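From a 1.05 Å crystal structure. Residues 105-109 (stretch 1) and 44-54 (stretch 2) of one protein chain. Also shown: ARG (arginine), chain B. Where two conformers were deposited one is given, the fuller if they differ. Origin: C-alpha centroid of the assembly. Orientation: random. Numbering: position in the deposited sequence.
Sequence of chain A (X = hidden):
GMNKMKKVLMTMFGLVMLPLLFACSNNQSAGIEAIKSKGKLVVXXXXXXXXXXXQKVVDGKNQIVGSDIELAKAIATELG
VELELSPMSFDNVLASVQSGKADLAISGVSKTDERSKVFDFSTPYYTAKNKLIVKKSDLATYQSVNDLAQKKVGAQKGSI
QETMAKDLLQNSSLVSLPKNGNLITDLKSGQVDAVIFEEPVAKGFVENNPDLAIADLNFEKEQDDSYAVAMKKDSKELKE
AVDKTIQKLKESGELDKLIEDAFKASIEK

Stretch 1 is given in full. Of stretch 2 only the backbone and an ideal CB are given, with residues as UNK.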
ATOM      1  N   ALA A 105       4.807  -2.887 -10.377  1.00  7.44           N
ATOM      2  CA  ALA A 105       3.808  -2.510  -9.378  1.00  7.94           C
ATOM      3  C   ALA A 105       4.543  -1.734  -8.299  1.00  7.05           C
ATOM      4  O   ALA A 105       5.437  -2.286  -7.645  1.00  8.37           O
ATOM      5  CB  ALA A 105       3.132  -3.728  -8.770  1.00  8.83           C
ATOM      6  N   ILE A 106       4.162  -0.470  -8.130  1.00  7.19           N
ATOM      7  CA  ILE A 106       4.689   0.362  -7.046  1.00  7.29           C
ATOM      8  C   ILE A 106       3.435   0.876  -6.328  1.00  7.16           C
ATOM      9  O   ILE A 106       2.823   1.863  -6.751  1.00  8.12           O
ATOM     10  CB  ILE A 106       5.586   1.532  -7.527  1.00  7.66           C
ATOM     11  CG1 ILE A 106       6.648   1.031  -8.515  1.00  7.94           C
ATOM     12  CG2 ILE A 106       6.232   2.174  -6.302  1.00  8.81           C
ATOM     13  CD1 ILE A 106       7.547   2.153  -9.067  1.00  9.56           C
ATOM     14  N   SER A 107       3.034   0.153  -5.277  1.00  6.70           N
ATOM     15  CA  SER A 107       1.692   0.340  -4.761  1.00  7.26           C
ATOM     16  C   SER A 107       1.611  -0.124  -3.309  1.00  6.57           C
ATOM     17  O   SER A 107       0.607  -0.750  -2.902  1.00  7.27           O
ATOM     18  CB  SER A 107       0.672  -0.404  -5.635  1.00  7.79           C
ATOM     19  OG  SER A 107      -0.684  -0.005  -5.391  1.00  8.13           O
ATOM     20  N   GLY A 108       2.664   0.137  -2.539  1.00  7.19           N
ATOM     21  CA  GLY A 108       2.701  -0.336  -1.162  1.00  7.75           C
ATOM     22  C   GLY A 108       2.634  -1.856  -1.079  1.00  6.96           C
ATOM     23  O   GLY A 108       2.013  -2.397  -0.167  1.00  7.29           O
ATOM     24  N   VAL A 109       3.303  -2.535  -2.004  1.00  7.15           N
ATOM     25  CA  VAL A 109       3.209  -3.994  -2.125  1.00  7.56           C
ATOM     26  C   VAL A 109       4.147  -4.716  -1.160  1.00  7.62           C
ATOM     27  O   VAL A 109       5.386  -4.525  -1.232  1.00  8.51           O
ATOM     28  CB  VAL A 109       3.521  -4.463  -3.567  1.00  8.21           C
ATOM     29  CG1 VAL A 109       3.439  -5.971  -3.684  1.00  9.26           C
ATOM     30  CG2 VAL A 109       2.613  -3.803  -4.564  1.00  8.90           C
ATOM     31  N   UNK A  44       1.653   0.106 -12.366  1.00  8.27           N
ATOM     32  CA  UNK A  44       0.330  -0.229 -11.805  1.00  8.88           C
ATOM     33  C   UNK A  44       0.264   0.129 -10.332  1.00  7.86           C
ATOM     34  O   UNK A  44       1.206  -0.160  -9.576  1.00  8.42           O
ATOM     35  CB  UNK A  44       0.021  -1.716 -11.992  1.00  8.88           C
ATOM     36  N   UNK A  45      -0.860   0.703  -9.912  1.00  8.05           N
ATOM     37  CA  UNK A  45      -1.027   1.072  -8.518  1.00  7.63           C
ATOM     38  C   UNK A  45      -2.511   1.323  -8.211  1.00  8.06           C
ATOM     39  O   UNK A  45      -3.313   1.566  -9.117  1.00  8.81           O
ATOM     40  CB  UNK A  45      -0.190   2.310  -8.190  1.00  7.63           C
ATOM     41  N   UNK A  46      -2.849   1.294  -6.927  1.00  7.79           N
ATOM     42  CA  UNK A  46      -4.201   1.597  -6.464  1.00  8.25           C
ATOM     43  C   UNK A  46      -4.147   2.842  -5.578  1.00  8.25           C
ATOM     44  O   UNK A  46      -3.695   2.758  -4.421  1.00  8.93           O
ATOM     45  CB  UNK A  46      -4.804   0.412  -5.708  1.00  8.25           C
ATOM     46  N   UNK A  47      -4.590   4.007  -6.100  1.00  9.74           N
ATOM     47  CA  UNK A  47      -4.347   5.284  -5.402  1.00  9.98           C
ATOM     48  C   UNK A  47      -5.375   5.635  -4.291  1.00 10.60           C
ATOM     49  O   UNK A  47      -6.049   6.664  -4.330  1.00 12.98           O
ATOM     50  CB  UNK A  47      -4.337   6.412  -6.436  1.00  9.98           C
ATOM     51  N   UNK A  48      -5.454   4.791  -3.272  1.00 10.72           N
ATOM     52  CA  UNK A  48      -6.310   4.963  -2.122  0.50 10.90           C
ATOM     53  C   UNK A  48      -5.514   4.476  -0.894  1.00  9.47           C
ATOM     54  O   UNK A  48      -6.019   3.593  -0.198  1.00 11.24           O
ATOM     55  CB  UNK A  48      -7.629   4.205  -2.290  0.50 10.90           C
ATOM     56  N   UNK A  49      -4.301   4.993  -0.691  1.00  8.89           N
ATOM     57  CA  UNK A  49      -3.327   4.376   0.202  1.00  8.26           C
ATOM     58  C   UNK A  49      -2.285   5.424   0.625  1.00  9.02           C
ATOM     59  O   UNK A  49      -1.075   5.209   0.508  1.00  8.68           O
ATOM     60  CB  UNK A  49      -2.653   3.181  -0.475  1.00  8.26           C
ATOM     61  N   UNK A  50      -2.762   6.568   1.142  1.00  8.94           N
ATOM     62  CA  UNK A  50      -1.843   7.600   1.607  1.00  9.04           C
ATOM     63  C   UNK A  50      -1.014   7.033   2.765  1.00  8.76           C
ATOM     64  O   UNK A  50      -1.560   6.337   3.636  1.00  9.44           O
ATOM     65  CB  UNK A  50      -2.601   8.858   2.037  1.00  9.04           C
ATOM     66  N   UNK A  51       0.277   7.366   2.838  1.00  8.95           N
ATOM     67  CA  UNK A  51       0.998   8.392   2.057  1.00  9.35           C
ATOM     68  C   UNK A  51       1.590   7.893   0.727  1.00  8.77           C
ATOM     69  O   UNK A  51       2.165   8.694  -0.029  1.00  9.61           O
ATOM     70  CB  UNK A  51       2.130   8.966   2.911  1.00  9.35           C
ATOM     71  N   UNK A  52       1.486   6.597   0.467  1.00  8.09           N
ATOM     72  CA  UNK A  52       2.194   5.975  -0.667  1.00  8.16           C
ATOM     73  C   UNK A  52       1.601   6.377  -2.016  1.00  7.56           C
ATOM     74  O   UNK A  52       2.332   6.800  -2.939  1.00  7.91           O
ATOM     75  CB  UNK A  52       2.162   4.451  -0.532  1.00  8.16           C
ATOM     76  N   UNK A  53       0.279   6.258  -2.163  1.00  7.87           N
ATOM     77  CA  UNK A  53      -0.421   6.754  -3.363  1.00  8.43           C
ATOM     78  C   UNK A  53      -1.846   7.109  -2.968  1.00  8.25           C
ATOM     79  O   UNK A  53      -2.511   6.324  -2.282  1.00  8.97           O
ATOM     80  CB  UNK A  53      -0.411   5.719  -4.490  1.00  8.43           C
ATOM     81  N   UNK A  54      -2.319   8.257  -3.433  1.00  8.76           N
ATOM     82  CA  UNK A  54      -3.655   8.706  -3.072  1.00  8.93           C
ATOM     83  C   UNK A  54      -4.069   9.763  -4.077  1.00  9.81           C
ATOM     84  O   UNK A  54      -3.273  10.249  -4.888  1.00 10.15           O
ATOM     85  CB  UNK A  54      -3.704   9.247  -1.642  1.00  8.93           C
TER
HETATM   86  N   ARG B 301       0.817  -4.021   1.797  1.00  7.22           N
HETATM   87  CA  ARG B 301      -0.441  -4.742   1.470  1.00  7.21           C
HETATM   88  C   ARG B 301      -0.211  -5.810   0.405  1.00  6.85           C
HETATM   89  O   ARG B 301       0.805  -5.744  -0.318  1.00  7.83           O
HETATM   90  CB  ARG B 301      -1.546  -3.772   1.099  1.00  7.22           C
HETATM   91  CG  ARG B 301      -1.172  -2.834  -0.052  1.00  7.27           C
HETATM   92  CD  ARG B 301      -2.374  -2.084  -0.588  1.00  6.76           C
HETATM   93  NE  ARG B 301      -1.939  -1.000  -1.449  1.00  7.20           N
HETATM   94  CZ  ARG B 301      -2.738  -0.178  -2.097  1.00  6.86           C
HETATM   95  NH1 ARG B 301      -2.222   0.772  -2.870  1.00  7.89           N
HETATM   96  NH2 ARG B 301      -4.058  -0.308  -1.985  1.00  7.69           N
HETATM   97  OXT ARG B 301      -1.115  -6.701   0.277  1.00  7.84           O

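Position 44 lies beside Ala105 in a parallel bridge, their CA atoms 4.8 Å apart, with both CB atoms on the same face of the sheet. Its ideal CB is 4.7 Å from Ala105 CA, so stretch 1 sets no tight limit, and small or medium side chains would do. The residue is Ala44. Its backbone does the work: Ile106 N gives a weak hydrogen bond to Ala44 O, 3.3 Å away, and Ala105 CA makes a CA-H...O contact with the same oxygen at 3.5 Å.

At position 45 the extended backbone sends CB sideways, 3.4 Å from Ile106 O and 3.7 Å from Ser107 OG. Nothing there calls for charge, and a nonpolar chain that grows past these atoms would suit. Leu45 does so, with chi1 p and chi2 t; its CB touches Ile106 O at 3.3 Å, while its branches lie farther off.

Position 46 also points sideways, with its ideal CB 4.2 Å from Ser107 OG. Its N donates a hydrogen bond to Ser107 OG at 3.0 Å, a bond available to any residue but proline. The arginine ligand lies near, its NH1 already donating to the backbone O of 46 at 2.9 Å, so a side chain ending in an acceptor is favoured: Asn, Asp, Gln or Glu. The residue is Asn46, and its OD1 accepts from ARG NH2 at 2.9 Å.

Positions 47 and 48 have no contact with stretch 1, which therefore discriminates little. The phi of -84° at 47 is compatible with proline, and the residue is Pro47. At 48 many polar types would serve; it is Asp48, whose N donates to Asn46 O at 2.9 Å, tightening the turn.

At position 49 CB points toward stretch 1, but nothing of it lies within 5.5 Å. A long or broad side chain could cross that space, and the nearby guanidinium makes an aromatic ring attractive. Phe49 places one ring face over ARG CZ, and its CE2 reaches Gly108 CA at 4.0 Å. A CB on Gly108 would lie 2.5 Å from that CE2, a clash; Gly108 also has positive phi.

Positions 50 and 51 are out of reach. Ala50 is one of many possibilities at the first; the cis peptide bond before 51 strongly favours proline, and Pro51 is found.

Position 52 points toward stretch 1, its ideal CB 4.8 Å from Gly108 N. Several nonpolar types would be tolerated. Phe52, with chi1 m, keeps only its CB near Gly108; from there the ring leads away from it.

At position 53 CB points toward stretch 1 from a distance, and the ligand's NH1 invites a long acidic chain. Glu53 answers: OE2 accepts from ARG NH1 at 3.0 Å. Ser107 O also accepts from ARG NH1, at 3.2 Å; Glu53 OE2 and Ser107 O lie 3.3 Å apart, two acceptors that share this donor and make no hydrogen bond to each other.

Position 54 is extended and out of reach, leaving its type open; it is Tyr54, whose OH is hydrogen-bonded elsewhere in the structure.

Stretch 2 (44-54) ALNPDFAPFEY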
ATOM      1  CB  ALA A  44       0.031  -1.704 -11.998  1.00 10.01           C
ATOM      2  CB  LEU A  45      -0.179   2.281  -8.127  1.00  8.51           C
ATOM      3  CG  LEU A  45      -0.628   3.653  -8.620  1.00 12.13           C
ATOM      4  CD1 LEU A  45       0.308   4.703  -8.081  1.00 14.94           C
ATOM      5  CD2 LEU A  45      -0.833   3.833 -10.119  1.00 14.00           C
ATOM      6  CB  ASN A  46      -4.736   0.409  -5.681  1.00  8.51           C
ATOM      7  CG  ASN A  46      -6.035   0.746  -4.984  1.00  8.76           C
ATOM      8  OD1 ASN A  46      -6.147   0.652  -3.743  1.00 10.45           O
ATOM      9  ND2 ASN A  46      -7.000   1.218  -5.758  1.00 10.95           N
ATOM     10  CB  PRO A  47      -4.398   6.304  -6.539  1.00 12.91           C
ATOM     11  CG  PRO A  47      -5.412   5.731  -7.481  1.00 13.79           C
ATOM     12  CD  PRO A  47      -5.132   4.238  -7.455  1.00 11.29           C
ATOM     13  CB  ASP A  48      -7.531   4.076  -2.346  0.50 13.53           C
ATOM     14  CG  ASP A  48      -8.643   4.323  -1.346  0.50 13.76           C
ATOM     15  OD1 ASP A  48      -8.510   5.239  -0.507  0.50 18.84           O
ATOM     16  OD2 ASP A  48      -9.658   3.606  -1.417  0.50 16.35           O
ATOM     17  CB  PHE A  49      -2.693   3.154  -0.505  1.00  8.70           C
ATOM     18  CG  PHE A  49      -2.116   2.114   0.414  1.00  7.99           C
ATOM     19  CD1 PHE A  49      -2.945   1.360   1.208  1.00  8.40           C
ATOM     20  CD2 PHE A  49      -0.745   1.864   0.467  1.00  8.21           C
ATOM     21  CE1 PHE A  49      -2.423   0.359   2.028  1.00  8.51           C
ATOM     22  CE2 PHE A  49      -0.222   0.878   1.265  1.00  8.96           C
ATOM     23  CZ  PHE A  49      -1.059   0.112   2.064  1.00  8.90           C
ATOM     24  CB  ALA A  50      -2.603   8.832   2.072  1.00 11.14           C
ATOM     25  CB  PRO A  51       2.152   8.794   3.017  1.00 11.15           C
ATOM     26  CG  PRO A  51       2.428   7.513   3.763  1.00 11.14           C
ATOM     27  CD  PRO A  51       1.070   6.919   4.006  1.00 10.02           C
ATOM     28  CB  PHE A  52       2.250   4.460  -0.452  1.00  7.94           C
ATOM     29  CG  PHE A  52       2.978   4.120   0.809  1.00  8.12           C
ATOM     30  CD1 PHE A  52       4.370   4.177   0.839  1.00  9.79           C
ATOM     31  CD2 PHE A  52       2.283   3.892   1.998  1.00  9.57           C
ATOM     32  CE1 PHE A  52       5.057   3.971   2.017  1.00 12.58           C
ATOM     33  CE2 PHE A  52       2.981   3.703   3.182  1.00 11.67           C
ATOM     34  CZ  PHE A  52       4.359   3.744   3.189  1.00 12.92           C
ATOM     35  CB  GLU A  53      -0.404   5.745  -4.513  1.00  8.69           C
ATOM     36  CG  GLU A  53      -0.809   4.323  -4.124  1.00  8.96           C
ATOM     37  CD  GLU A  53       0.331   3.489  -3.595  1.00  8.14           C
ATOM     38  OE1 GLU A  53       1.476   3.780  -4.078  1.00  8.70           O
ATOM     39  OE2 GLU A  53       0.139   2.551  -2.773  1.00  8.38           O
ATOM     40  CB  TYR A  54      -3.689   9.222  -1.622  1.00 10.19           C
ATOM     41  CG  TYR A  54      -2.762  10.392  -1.301  1.00 10.05           C
ATOM     42  CD1 TYR A  54      -1.413  10.157  -1.011  1.00 10.75           C
ATOM     43  CD2 TYR A  54      -3.237  11.714  -1.250  1.00 12.41           C
ATOM     44  CE1 TYR A  54      -0.574  11.183  -0.667  1.00 12.15           C
ATOM     45  CE2 TYR A  54      -2.378  12.755  -0.937  1.00 12.07           C
ATOM     46  CZ  TYR A  54      -1.059  12.484  -0.644  1.00 12.41           C
ATOM     47  OH  TYR A  54      -0.186  13.502  -0.317  1.00 14.84           O
TER
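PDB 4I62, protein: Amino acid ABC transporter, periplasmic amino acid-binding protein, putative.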